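Local coordinates for protein carbonic anhydrase (Synechocystis sp., PDB 5SWC) that catalyses the reversible, zinc-dependent hydration of carbon dioxide and supplies CO2 to RuBisCO inside the carboxysome, at residues T69-V73 and G74-V78; M100-A103 and L104-E108. All blocks are in the same frame, centred on the assembly; numbering follows the deposited sequence.

How the contacts relate
From the N terminus, helix 65-69 ends first, and contact 1 (69-73 with 74-78) turns the chain out of it and into strand 76-81, an outermost strand of the chain's mixed sheet. The chain then runs through helix 95-106, whose last turns form contact 2 (100-103 with 104-108) ahead of strand 111-117. Both are local contacts in series, a turn and a helix end, so neither encloses or crosses the other. They meet through F77: its ring packs against A103, Y102 and L107, with F77 CD1 3.6 Å from L107 CD1, which joins the strand to the helix end. Both also touch the second subunit.

Contact 1: residues T69-V73 and G74-V78; sequences TQSEV and GDLFV
G74 is the third residue of a type II beta turn from E72 to D75, with positive phi (101°), its N 3.3 Å from E72 O without a hydrogen bond. A beta carbon here would collide with V73 O, and glycine avoids this. V73, the residue before it, turns its isopropyl group toward F42 and L45 of helix 39-45.

D75 closes the turn twice. Its amide N donates to E72 O at 3.1 Å, and its side chain reaches back the other way: CG stands anti to the carbonyl carbon (chi1 -72°), which brings OD2 over the start of the turn, where E72 N donates to it at 3.0 Å. The N-H arrives from above the carboxylate plane, 61° out of it. OD2 also accepts from a water that is hydrogen-bonded to S71 OG, while a second water donates to both V73 O and D75 OD1. The carboxylate of E72 points away from that of D75 and takes up V73 N through OE1, an oxygen also bonded to Y34 OH.

This is the connection between helix 65-69, ended at Q70 by a Schellman motif with positive phi, and strand 76-81 of the beta-class carbonic anhydrase fold.

L76 opens the strand. A water accepts from its amide N at 2.9 Å and can also donate to E72 O, though other acceptors compete for its protons. Its side chain packs against the hydroxyls of T69 and S71: CG is 3.7 Å from S71 OG, and CD1 is 3.7 Å from T69 OG1, which is hydrogen-bonded to P65 O. F77 then pairs its backbone with I53 and F55, and V78 O accepts from S59 OG of the second subunit.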
loop_
_atom_site.group_PDB
_atom_site.type_symbol
_atom_site.label_atom_id
_atom_site.label_comp_id
_atom_site.label_asym_id
_atom_site.label_seq_id
_atom_site.Cartn_x
_atom_site.Cartn_y
_atom_site.Cartn_z
ATOM N N THR A 69 26.388 -23.833 -12.605
ATOM C CA THR A 69 27.668 -23.397 -12.039
ATOM C C THR A 69 28.455 -24.506 -11.339
ATOM O O THR A 69 29.529 -24.250 -10.789
ATOM C CB THR A 69 27.470 -22.283 -11.007
ATOM O OG1 THR A 69 26.648 -22.734 -9.914
ATOM C CG2 THR A 69 26.851 -21.054 -11.685
ATOM N N GLN A 70 27.951 -25.737 -11.418
ATOM C CA GLN A 70 28.581 -26.882 -10.726
ATOM C C GLN A 70 28.973 -26.532 -9.277
ATOM O O GLN A 70 30.077 -26.803 -8.807
ATOM C CB GLN A 70 29.771 -27.430 -11.540
ATOM C CG GLN A 70 29.341 -28.025 -12.868
ATOM C CD GLN A 70 28.589 -29.308 -12.683
ATOM O OE1 GLN A 70 29.202 -30.330 -12.356
ATOM N NE2 GLN A 70 27.277 -29.285 -12.897
ATOM N N SER A 71 27.996 -25.927 -8.605
ATOM C CA SER A 71 28.167 -25.503 -7.233
ATOM C C SER A 71 27.884 -26.631 -6.279
ATOM O O SER A 71 27.137 -27.553 -6.594
ATOM C CB SER A 71 27.267 -24.345 -6.890
ATOM O OG SER A 71 27.726 -23.148 -7.469
ATOM N N GLU A 72 28.527 -26.556 -5.123
ATOM C CA GLU A 72 28.273 -27.454 -4.025
ATOM C C GLU A 72 27.110 -26.904 -3.179
ATOM O O GLU A 72 26.896 -25.717 -3.099
ATOM C CB GLU A 72 29.539 -27.566 -3.165
ATOM C CG GLU A 72 29.446 -28.571 -2.048
ATOM C CD GLU A 72 29.161 -29.957 -2.560
ATOM O OE1 GLU A 72 27.951 -30.329 -2.627
ATOM O OE2 GLU A 72 30.169 -30.647 -2.896
ATOM N N VAL A 73 26.427 -27.794 -2.493
ATOM C CA VAL A 73 25.466 -27.377 -1.514
ATOM C C VAL A 73 26.180 -26.478 -0.496
ATOM O O VAL A 73 27.293 -26.764 -0.046
ATOM C CB VAL A 73 24.899 -28.616 -0.816
ATOM C CG1 VAL A 73 23.833 -28.240 0.137
ATOM C CG2 VAL A 73 24.337 -29.602 -1.853
ATOM N N GLY A 74 25.515 -25.368 -0.160
ATOM C CA GLY A 74 26.074 -24.390 0.741
ATOM C C GLY A 74 26.652 -23.178 0.034
ATOM O O GLY A 74 26.979 -22.183 0.670
ATOM N N ASP A 75 26.820 -23.249 -1.271
ATOM C CA ASP A 75 27.485 -22.170 -1.997
ATOM C C ASP A 75 26.574 -21.012 -2.388
ATOM O O ASP A 75 27.027 -19.859 -2.361
ATOM C CB ASP A 75 28.130 -22.716 -3.280
ATOM C CG ASP A 75 29.372 -23.575 -3.052
ATOM O OD1 ASP A 75 29.879 -23.719 -1.923
ATOM O OD2 ASP A 75 29.877 -24.098 -4.096
ATOM N N LEU A 76 25.353 -21.309 -2.841
ATOM C CA LEU A 76 24.475 -20.295 -3.460
ATOM C C LEU A 76 23.231 -20.112 -2.638
ATOM O O LEU A 76 22.459 -21.065 -2.440
ATOM C CB LEU A 76 24.041 -20.736 -4.862
ATOM C CG LEU A 76 25.154 -21.049 -5.878
ATOM C CD1 LEU A 76 24.507 -21.303 -7.238
ATOM C CD2 LEU A 76 26.168 -19.933 -5.980
ATOM N N PHE A 77 23.016 -18.884 -2.177
ATOM C CA PHE A 77 21.739 -18.496 -1.544
ATOM C C PHE A 77 20.887 -17.989 -2.698
ATOM O O PHE A 77 21.334 -17.095 -3.428
ATOM C CB PHE A 77 22.008 -17.413 -0.517
ATOM C CG PHE A 77 20.813 -16.965 0.263
ATOM C CD1 PHE A 77 20.517 -17.514 1.496
ATOM C CD2 PHE A 77 20.004 -15.932 -0.207
ATOM C CE1 PHE A 77 19.414 -17.060 2.224
ATOM C CE2 PHE A 77 18.894 -15.468 0.574
ATOM C CZ PHE A 77 18.642 -16.028 1.749
ATOM N N VAL A 78 19.705 -18.533 -2.911
ATOM C CA VAL A 78 19.009 -18.390 -4.188
ATOM C C VAL A 78 17.623 -17.758 -4.015
ATOM O O VAL A 78 16.818 -18.221 -3.188
ATOM C CB VAL A 78 18.864 -19.734 -4.897
ATOM C CG1 VAL A 78 18.122 -19.568 -6.188
ATOM C CG2 VAL A 78 20.242 -20.357 -5.151
HETATM O O HOH W 1 30.032 -22.413 -6.181
HETATM O O HOH W 2 24.649 -24.032 -3.525
HETATM O O HOH W 3 29.612 -25.625 0.198
#

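Contact 2: residues M100-A103 and L104-E108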
loop_
_atom_site.group_PDB
_atom_site.type_symbol
_atom_site.label_atom_id
_atom_site.label_comp_id
_atom_site.label_asym_id
_atom_site.label_seq_id
_atom_site.Cartn_x
_atom_site.Cartn_y
_atom_site.Cartn_z
ATOM N N MET A 100 17.192 -10.766 -0.022
ATOM C CA MET A 100 18.458 -10.104 -0.327
ATOM C C MET A 100 19.039 -9.507 0.952
ATOM O O MET A 100 20.232 -9.648 1.229
ATOM C CB MET A 100 18.241 -9.034 -1.422
ATOM C CG MET A 100 19.447 -8.164 -1.767
ATOM S SD MET A 100 19.848 -6.900 -0.508
ATOM C CE MET A 100 18.409 -5.837 -0.647
ATOM N N GLU A 101 18.205 -8.860 1.763
ATOM C CA GLU A 101 18.686 -8.263 3.002
ATOM C C GLU A 101 19.258 -9.318 3.942
ATOM O O GLU A 101 20.311 -9.134 4.554
ATOM C CB GLU A 101 17.554 -7.523 3.703
ATOM C CG GLU A 101 18.017 -6.772 4.939
ATOM C CD GLU A 101 16.873 -6.106 5.620
ATOM O OE1 GLU A 101 16.123 -6.844 6.244
ATOM O OE2 GLU A 101 16.704 -4.872 5.503
ATOM N N TYR A 102 18.568 -10.442 4.040
ATOM C CA TYR A 102 19.112 -11.533 4.874
ATOM C C TYR A 102 20.480 -11.986 4.382
ATOM O O TYR A 102 21.415 -12.145 5.172
ATOM C CB TYR A 102 18.120 -12.692 4.934
ATOM C CG TYR A 102 18.492 -13.727 5.960
ATOM C CD1 TYR A 102 18.261 -13.511 7.311
ATOM C CD2 TYR A 102 19.139 -14.882 5.592
ATOM C CE1 TYR A 102 18.651 -14.459 8.263
ATOM C CE2 TYR A 102 19.499 -15.817 6.525
ATOM C CZ TYR A 102 19.261 -15.614 7.844
ATOM O OH TYR A 102 19.675 -16.575 8.768
ATOM N N ALA A 103 20.588 -12.178 3.092
ATOM C CA ALA A 103 21.851 -12.626 2.485
ATOM C C ALA A 103 23.017 -11.647 2.754
ATOM O O ALA A 103 24.136 -12.039 3.089
ATOM C CB ALA A 103 21.636 -12.827 0.996
ATOM N N LEU A 104 22.744 -10.358 2.585
ATOM C CA LEU A 104 23.792 -9.358 2.743
ATOM C C LEU A 104 24.094 -9.049 4.190
ATOM O O LEU A 104 25.263 -8.931 4.570
ATOM C CB LEU A 104 23.395 -8.071 2.015
ATOM C CG LEU A 104 23.944 -7.928 0.605
ATOM C CD1 LEU A 104 23.215 -8.904 -0.280
ATOM C CD2 LEU A 104 23.754 -6.509 0.095
ATOM N N VAL A 105 23.068 -8.936 5.028
ATOM C CA VAL A 105 23.248 -8.465 6.384
ATOM C C VAL A 105 23.496 -9.600 7.379
ATOM O O VAL A 105 24.398 -9.518 8.210
ATOM C CB VAL A 105 22.050 -7.611 6.829
ATOM C CG1 VAL A 105 22.253 -7.162 8.253
ATOM C CG2 VAL A 105 21.928 -6.402 5.897
ATOM N N ALA A 106 22.695 -10.651 7.313
ATOM C CA ALA A 106 22.855 -11.787 8.213
ATOM C C ALA A 106 23.950 -12.738 7.738
ATOM O O ALA A 106 24.694 -13.294 8.586
ATOM C CB ALA A 106 21.559 -12.523 8.357
ATOM N N LEU A 107 24.052 -12.964 6.431
ATOM C CA LEU A 107 25.055 -13.913 5.898
ATOM C C LEU A 107 26.291 -13.265 5.255
ATOM O O LEU A 107 27.215 -13.954 4.853
ATOM C CB LEU A 107 24.384 -14.846 4.887
ATOM C CG LEU A 107 23.114 -15.586 5.345
ATOM C CD1 LEU A 107 22.553 -16.444 4.213
ATOM C CD2 LEU A 107 23.389 -16.438 6.539
ATOM N N GLU A 108 26.361 -11.946 5.206
ATOM C CA GLU A 108 27.573 -11.268 4.718
ATOM C C GLU A 108 28.052 -11.720 3.307
ATOM O O GLU A 108 29.264 -11.765 3.021
ATOM C CB GLU A 108 28.697 -11.393 5.762
ATOM C CG GLU A 108 28.367 -10.756 7.128
ATOM C CD GLU A 108 29.457 -10.987 8.173
ATOM O OE1 GLU A 108 30.363 -10.134 8.321
ATOM O OE2 GLU A 108 29.411 -12.033 8.851
#
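Y102 lays one face of its ring over the methyl of A106, a CH-pi contact with CB 3.7 Å from the ring centroid and 21° off the normal. The methyl sits toward the rim, nearest CE1. With CG anti to the backbone N (chi1 -170°), the ring swings along the helix toward its C-terminal end, where L107 CG approaches CE2 obliquely at 3.8 Å. With an alanine in place of Y102, the A106 methyl and the L107 branch would probably lose the ring they pack on, opening a gap beside F77.

Underneath, the carbonyl of Y102 takes two donors: L107 N at 3.0 Å from Y102 O and A106 N at 2.9 Å. The bond from L107 spans five residues, so the last turn of helix 95-106 widens to a pi-type turn before E108 leaves helical geometry with positive phi.

On other sides of the helix, M100, in one of its two conformers, crosses the L104 side chain at an angle, M100 SD 3.9 Å from L104 CD1, and both side chains pack on I187 of helix 185-193. The E101 and V105 side chains lie side by side, pointing the same way, while the E101 carboxylate goes to the second subunit, OE1 accepting from V139 N there. Across the contact the side chains meet through apolar surfaces and one ring face, so the directional hold comes from backbone bonds, with Y102 O gripped twice where the helix widens.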